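Local structure of endoglucanase (Thermotoga maritima, 2FVG) at residues V65-S70 with V78-V83; P243-Y248 with I271-K276. The protein carries the name endoglucanase but belongs to the M42 peptidases, and probably acts as an aminopeptidase that uses two divalent metal ions. All blocks are in the same frame, centred on the assembly; numbering follows the deposited sequence.

Interaction 1 comes first along the chain and closes before interaction 2 opens; their centres lie about 35 Å apart, on opposite sides of the chain's centre, and their nearest atoms stay about 16 Å from each other. They share no sheet. Interaction 1 is the hairpin of strands 66-72 and 78-83 in the six-stranded antiparallel sheet, whereas interaction 2 pairs strands 244-245 and 274-275, joined by helix 256-268, in the large mixed sheet. Both sheets nevertheless probably approach the predicted metal site through these contacts: the side chain of Val65 is about 7 Å from that of Asp167, and that of Lys276 about 6 Å from that of Glu220.

Interaction 1 of 2, residues V65-S70 with V78-V83; sequences VGFVVS and VSFLPV. With EDO (1,2-ethanediol), chain C.
Leu81 O takes two donors from the facing strand: Val68 N at 2.9 Å, nearly along the C=O axis, and the CA-H of Phe67, with CA 3.2 Å from that same oxygen. Val68 O mirrors this, accepting Leu81 N at 3.0 Å while Phe80 CA comes to 3.2 Å. Further along, Gly66 and Val83 exchange a pair of bonds, the shorter from Val83 N to Gly66 O at 2.8 Å, with the donor above the carbonyl plane. This is an antiparallel beta hairpin in the six-stranded sheet; strand 147-150 flanks 66-72, and Val78 has a backbone bond with Ile128 of strand 126-129, at the far end of the strand order, so the sheet curls round on itself. Pro82 sits opposite Phe67 in a non-hydrogen-bonded pair, where the ladder needs no N-H from it. The two phenylalanine rings form a T-shaped stack, planes at 82°, the CD2-CE2 edge of Phe80 directed at the face of Phe67. Phe80 reaches it with CG between its backbone N and carbonyl carbon (chi1 61°). Phe150 makes a second edge-to-face pair with Phe67; an alanine in place of Phe67 would probably leave both neighbouring rings without their aromatic mate and open a gap beside the Phe80 edge. On the sheet's other face, Val83 CG2 packs 4.1 Å from Val68 CB.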
loop_
_atom_site.group_PDB
_atom_site.type_symbol
_atom_site.label_atom_id
_atom_site.label_comp_id
_atom_site.label_asym_id
_atom_site.label_seq_id
_atom_site.Cartn_x
_atom_site.Cartn_y
_atom_site.Cartn_z
ATOM N N VAL A 65 0.765 3.888 7.906
ATOM C CA VAL A 65 0.504 4.691 9.089
ATOM C C VAL A 65 1.657 4.554 10.098
ATOM O O VAL A 65 2.305 3.501 10.176
ATOM C CB VAL A 65 -0.864 4.327 9.725
ATOM C CG1 VAL A 65 -1.053 5.021 11.077
ATOM C CG2 VAL A 65 -1.966 4.772 8.798
ATOM N N GLY A 66 1.901 5.606 10.892
ATOM C CA GLY A 66 3.009 5.567 11.849
ATOM C C GLY A 66 2.981 6.738 12.792
ATOM O O GLY A 66 1.907 7.238 13.115
ATOM N N PHE A 67 4.161 7.170 13.234
ATOM C CA PHE A 67 4.270 8.253 14.195
ATOM C C PHE A 67 5.527 9.047 13.887
ATOM O O PHE A 67 6.316 8.670 13.010
ATOM C CB PHE A 67 4.353 7.674 15.632
ATOM C CG PHE A 67 3.313 6.624 15.926
ATOM C CD1 PHE A 67 2.033 6.994 16.335
ATOM C CD2 PHE A 67 3.597 5.276 15.750
ATOM C CE1 PHE A 67 1.058 6.038 16.580
ATOM C CE2 PHE A 67 2.631 4.307 15.992
ATOM C CZ PHE A 67 1.351 4.690 16.411
ATOM N N VAL A 68 5.724 10.134 14.627
ATOM C CA VAL A 68 6.903 10.952 14.484
ATOM C C VAL A 68 7.328 11.379 15.899
ATOM O O VAL A 68 6.483 11.613 16.764
ATOM C CB VAL A 68 6.670 12.115 13.479
ATOM C CG1 VAL A 68 5.627 13.119 13.989
ATOM C CG2 VAL A 68 7.978 12.795 13.099
ATOM N N VAL A 69 8.638 11.397 16.143
ATOM C CA VAL A 69 9.169 11.761 17.445
ATOM C C VAL A 69 8.987 13.255 17.612
ATOM O O VAL A 69 9.574 14.074 16.880
ATOM C CB VAL A 69 10.641 11.359 17.613
ATOM C CG1 VAL A 69 11.139 11.783 18.978
ATOM C CG2 VAL A 69 10.808 9.844 17.420
ATOM N N SER A 70 8.134 13.607 18.560
ATOM C CA SER A 70 7.850 15.011 18.816
ATOM C C SER A 70 8.685 15.556 19.968
ATOM O O SER A 70 8.937 16.754 20.036
ATOM C CB SER A 70 6.347 15.238 19.028
ATOM O OG SER A 70 5.841 14.448 20.089
ATOM N N VAL A 78 10.367 8.859 24.851
ATOM C CA VAL A 78 10.021 9.820 23.807
ATOM C C VAL A 78 8.511 9.958 23.626
ATOM O O VAL A 78 7.771 8.989 23.776
ATOM C CB VAL A 78 10.718 9.536 22.411
ATOM C CG1 VAL A 78 12.225 9.305 22.578
ATOM C CG2 VAL A 78 10.107 8.379 21.716
ATOM N N SER A 79 8.077 11.189 23.346
ATOM C CA SER A 79 6.693 11.505 23.029
ATOM C C SER A 79 6.590 11.427 21.504
ATOM O O SER A 79 7.582 11.617 20.790
ATOM C CB SER A 79 6.323 12.909 23.498
ATOM O OG SER A 79 6.481 13.057 24.913
ATOM N N PHE A 80 5.390 11.169 21.007
ATOM C CA PHE A 80 5.184 11.008 19.573
ATOM C C PHE A 80 3.806 11.509 19.138
ATOM O O PHE A 80 2.887 11.659 19.956
ATOM C CB PHE A 80 5.396 9.539 19.190
ATOM C CG PHE A 80 4.439 8.590 19.861
ATOM C CD1 PHE A 80 4.662 8.148 21.162
ATOM C CD2 PHE A 80 3.311 8.130 19.181
ATOM C CE1 PHE A 80 3.774 7.266 21.785
ATOM C CE2 PHE A 80 2.415 7.254 19.792
ATOM C CZ PHE A 80 2.641 6.819 21.094
ATOM N N LEU A 81 3.684 11.817 17.856
ATOM C CA LEU A 81 2.426 12.268 17.305
ATOM C C LEU A 81 2.140 11.348 16.134
ATOM O O LEU A 81 3.084 10.929 15.462
ATOM C CB LEU A 81 2.531 13.719 16.827
ATOM C CG LEU A 81 2.877 14.800 17.857
ATOM C CD1 LEU A 81 3.233 16.102 17.145
ATOM C CD2 LEU A 81 1.751 15.001 18.867
ATOM N N PRO A 82 0.851 11.027 15.893
ATOM C CA PRO A 82 0.432 10.139 14.804
ATOM C C PRO A 82 0.692 10.701 13.414
ATOM O O PRO A 82 0.750 11.919 13.232
ATOM C CB PRO A 82 -1.080 10.015 15.010
ATOM C CG PRO A 82 -1.457 11.268 15.753
ATOM C CD PRO A 82 -0.303 11.502 16.681
ATOM N N VAL A 83 0.873 9.797 12.454
ATOM C CA VAL A 83 1.039 10.146 11.045
ATOM C C VAL A 83 0.071 9.203 10.338
ATOM O O VAL A 83 0.409 8.074 10.031
ATOM C CB VAL A 83 2.491 9.954 10.537
ATOM C CG1 VAL A 83 2.602 10.286 9.051
ATOM C CG2 VAL A 83 3.459 10.815 11.327
HETATM C C1 EDO C . 0.688 -0.649 9.066
HETATM O O1 EDO C . 1.238 0.324 9.948
HETATM C C2 EDO C . -0.558 -1.237 9.718
HETATM O O2 EDO C . -0.910 -2.461 9.069
#

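Interaction 2 of 2, residues P243-Y248 with I271-K276; sequences PAITFY and IPFQMK
The Phe273 ring meets Ile245 obliquely: the CD1 methyl of Ile245 comes 3.6 Å from Phe273 CD2 and also lies near CB and CG. Ile271 O sits in the ring plane at its edge, and Ala266 and Lys267 of helix 256-268 also touch the Phe273 side chain. Phe273 places CG between its backbone N and carbonyl carbon (chi1 64°), while CD1 of Ile245 stands anti to its CA (chi2 174°), which brings this methyl to the ring. Between the backbones the bonds step forward in parallel fashion. Gln274 N donates to Pro243 O at 2.9 Å, and Gln274 O in turn receives Ile245 N, also at 2.9 Å. The next rung is slacker: Lys276 N reaches Ile245 O only weakly, at 3.4 Å, and a water bridges the same two atoms, donating to Ile245 O and accepting from Lys276 N at 3.1 Å. On the face opposite Ile245, Gln274 CG rests 3.9 Å from Ala244 CA, and its amide NE2 is held by the carbonyls of His238 and Gly242. Lys276 lies alongside Thr246, its CG, anti to the backbone N, 3.8 Å from Thr246 OG1. Pairing two short parallel strands joined through helix 256-268, which covers the Ile245 and Phe273 side, is the hallmark of a beta-alpha-beta crossover, here with strand 244-245 also pairing antiparallel with strand 297-306 of the mixed sheet.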
loop_
_atom_site.group_PDB
_atom_site.type_symbol
_atom_site.label_atom_id
_atom_site.label_comp_id
_atom_site.label_asym_id
_atom_site.label_seq_id
_atom_site.Cartn_x
_atom_site.Cartn_y
_atom_site.Cartn_z
ATOM N N PRO A 243 -10.205 -10.649 -6.081
ATOM C CA PRO A 243 -10.066 -9.204 -6.008
ATOM C C PRO A 243 -11.425 -8.528 -6.110
ATOM O O PRO A 243 -12.312 -9.003 -6.855
ATOM C CB PRO A 243 -9.230 -8.856 -7.239
ATOM C CG PRO A 243 -9.385 -10.062 -8.179
ATOM C CD PRO A 243 -9.482 -11.231 -7.235
ATOM N N ALA A 244 -11.568 -7.421 -5.385
ATOM C CA ALA A 244 -12.788 -6.605 -5.353
ATOM C C ALA A 244 -12.715 -5.541 -6.429
ATOM O O ALA A 244 -11.706 -4.861 -6.543
ATOM C CB ALA A 244 -12.946 -5.900 -3.963
ATOM N N ILE A 245 -13.794 -5.374 -7.195
ATOM C CA ILE A 245 -13.842 -4.382 -8.276
ATOM C C ILE A 245 -14.739 -3.243 -7.774
ATOM O O ILE A 245 -15.914 -3.455 -7.486
ATOM C CB ILE A 245 -14.307 -5.058 -9.603
ATOM C CG1 ILE A 245 -13.359 -6.221 -9.935
ATOM C CG2 ILE A 245 -14.275 -4.088 -10.784
ATOM C CD1 ILE A 245 -13.795 -7.038 -11.127
ATOM N N THR A 246 -14.159 -2.058 -7.575
ATOM C CA THR A 246 -14.901 -0.920 -7.086
ATOM C C THR A 246 -15.864 -0.356 -8.132
ATOM O O THR A 246 -15.504 -0.167 -9.294
ATOM C CB THR A 246 -13.941 0.177 -6.574
ATOM O OG1 THR A 246 -13.140 -0.365 -5.528
ATOM C CG2 THR A 246 -14.679 1.358 -6.033
ATOM N N PHE A 247 -17.092 -0.090 -7.708
ATOM C CA PHE A 247 -18.118 0.479 -8.587
ATOM C C PHE A 247 -18.187 2.008 -8.438
ATOM O O PHE A 247 -18.355 2.723 -9.420
ATOM C CB PHE A 247 -19.486 -0.173 -8.315
ATOM C CG PHE A 247 -20.615 0.386 -9.157
ATOM C CD1 PHE A 247 -20.845 -0.082 -10.448
ATOM C CD2 PHE A 247 -21.452 1.369 -8.651
ATOM C CE1 PHE A 247 -21.887 0.436 -11.216
ATOM C CE2 PHE A 247 -22.500 1.887 -9.418
ATOM C CZ PHE A 247 -22.717 1.417 -10.695
ATOM N N TYR A 248 -18.065 2.485 -7.205
ATOM C CA TYR A 248 -18.079 3.895 -6.887
ATOM C C TYR A 248 -16.991 4.147 -5.854
ATOM O O TYR A 248 -16.875 3.383 -4.887
ATOM C CB TYR A 248 -19.440 4.285 -6.303
ATOM C CG TYR A 248 -19.468 5.643 -5.620
ATOM C CD1 TYR A 248 -19.672 6.813 -6.353
ATOM C CD2 TYR A 248 -19.303 5.750 -4.233
ATOM C CE1 TYR A 248 -19.700 8.067 -5.716
ATOM C CE2 TYR A 248 -19.334 6.988 -3.588
ATOM C CZ TYR A 248 -19.537 8.140 -4.333
ATOM O OH TYR A 248 -19.580 9.361 -3.686
ATOM N N ILE A 271 -11.144 -15.581 -13.759
ATOM C CA ILE A 271 -10.529 -15.012 -12.574
ATOM C C ILE A 271 -11.662 -14.666 -11.611
ATOM O O ILE A 271 -12.558 -13.917 -11.988
ATOM C CB ILE A 271 -9.723 -13.730 -12.894
ATOM C CG1 ILE A 271 -8.561 -14.037 -13.833
ATOM C CG2 ILE A 271 -9.188 -13.116 -11.621
ATOM C CD1 ILE A 271 -7.805 -12.787 -14.296
ATOM N N PRO A 272 -11.645 -15.246 -10.393
ATOM C CA PRO A 272 -12.673 -14.939 -9.407
ATOM C C PRO A 272 -12.571 -13.488 -8.995
ATOM O O PRO A 272 -11.461 -12.943 -8.870
ATOM C CB PRO A 272 -12.310 -15.830 -8.211
ATOM C CG PRO A 272 -11.359 -16.846 -8.736
ATOM C CD PRO A 272 -10.664 -16.226 -9.889
ATOM N N PHE A 273 -13.715 -12.853 -8.783
ATOM C CA PHE A 273 -13.709 -11.460 -8.350
ATOM C C PHE A 273 -14.944 -11.265 -7.523
ATOM O O PHE A 273 -15.824 -12.126 -7.535
ATOM C CB PHE A 273 -13.734 -10.492 -9.541
ATOM C CG PHE A 273 -15.009 -10.578 -10.390
ATOM C CD1 PHE A 273 -15.157 -11.567 -11.351
ATOM C CD2 PHE A 273 -16.043 -9.653 -10.229
ATOM C CE1 PHE A 273 -16.337 -11.654 -12.134
ATOM C CE2 PHE A 273 -17.207 -9.723 -11.007
ATOM C CZ PHE A 273 -17.354 -10.723 -11.956
ATOM N N GLN A 274 -15.002 -10.152 -6.799
ATOM C CA GLN A 274 -16.194 -9.830 -6.022
ATOM C C GLN A 274 -16.430 -8.347 -6.152
ATOM O O GLN A 274 -15.556 -7.638 -6.637
ATOM C CB GLN A 274 -16.043 -10.215 -4.531
ATOM C CG GLN A 274 -14.860 -9.554 -3.790
ATOM C CD GLN A 274 -14.662 -10.132 -2.400
ATOM O OE1 GLN A 274 -15.617 -10.282 -1.651
ATOM N NE2 GLN A 274 -13.415 -10.467 -2.050
HETATM N N MSE A 275 -17.620 -7.896 -5.764
HETATM C CA MSE A 275 -17.925 -6.478 -5.707
HETATM C C MSE A 275 -17.303 -5.960 -4.439
HETATM O O MSE A 275 -17.175 -6.671 -3.461
HETATM C CB MSE A 275 -19.424 -6.217 -5.635
HETATM C CG MSE A 275 -20.210 -6.772 -6.811
HETATM SE SE MSE A 275 -19.619 -5.958 -8.515
HETATM C CE MSE A 275 -20.696 -7.043 -9.820
ATOM N N LYS A 276 -16.930 -4.699 -4.463
ATOM C CA LYS A 276 -16.355 -4.049 -3.333
ATOM C C LYS A 276 -17.488 -3.686 -2.362
ATOM O O LYS A 276 -18.429 -2.976 -2.735
ATOM C CB LYS A 276 -15.640 -2.808 -3.839
ATOM C CG LYS A 276 -15.296 -1.785 -2.775
ATOM C CD LYS A 276 -14.079 -2.152 -2.003
ATOM C CE LYS A 276 -13.865 -1.126 -0.888
ATOM N NZ LYS A 276 -13.912 0.295 -1.359
HETATM O O HOH W 1 -18.479 -2.720 -6.354
#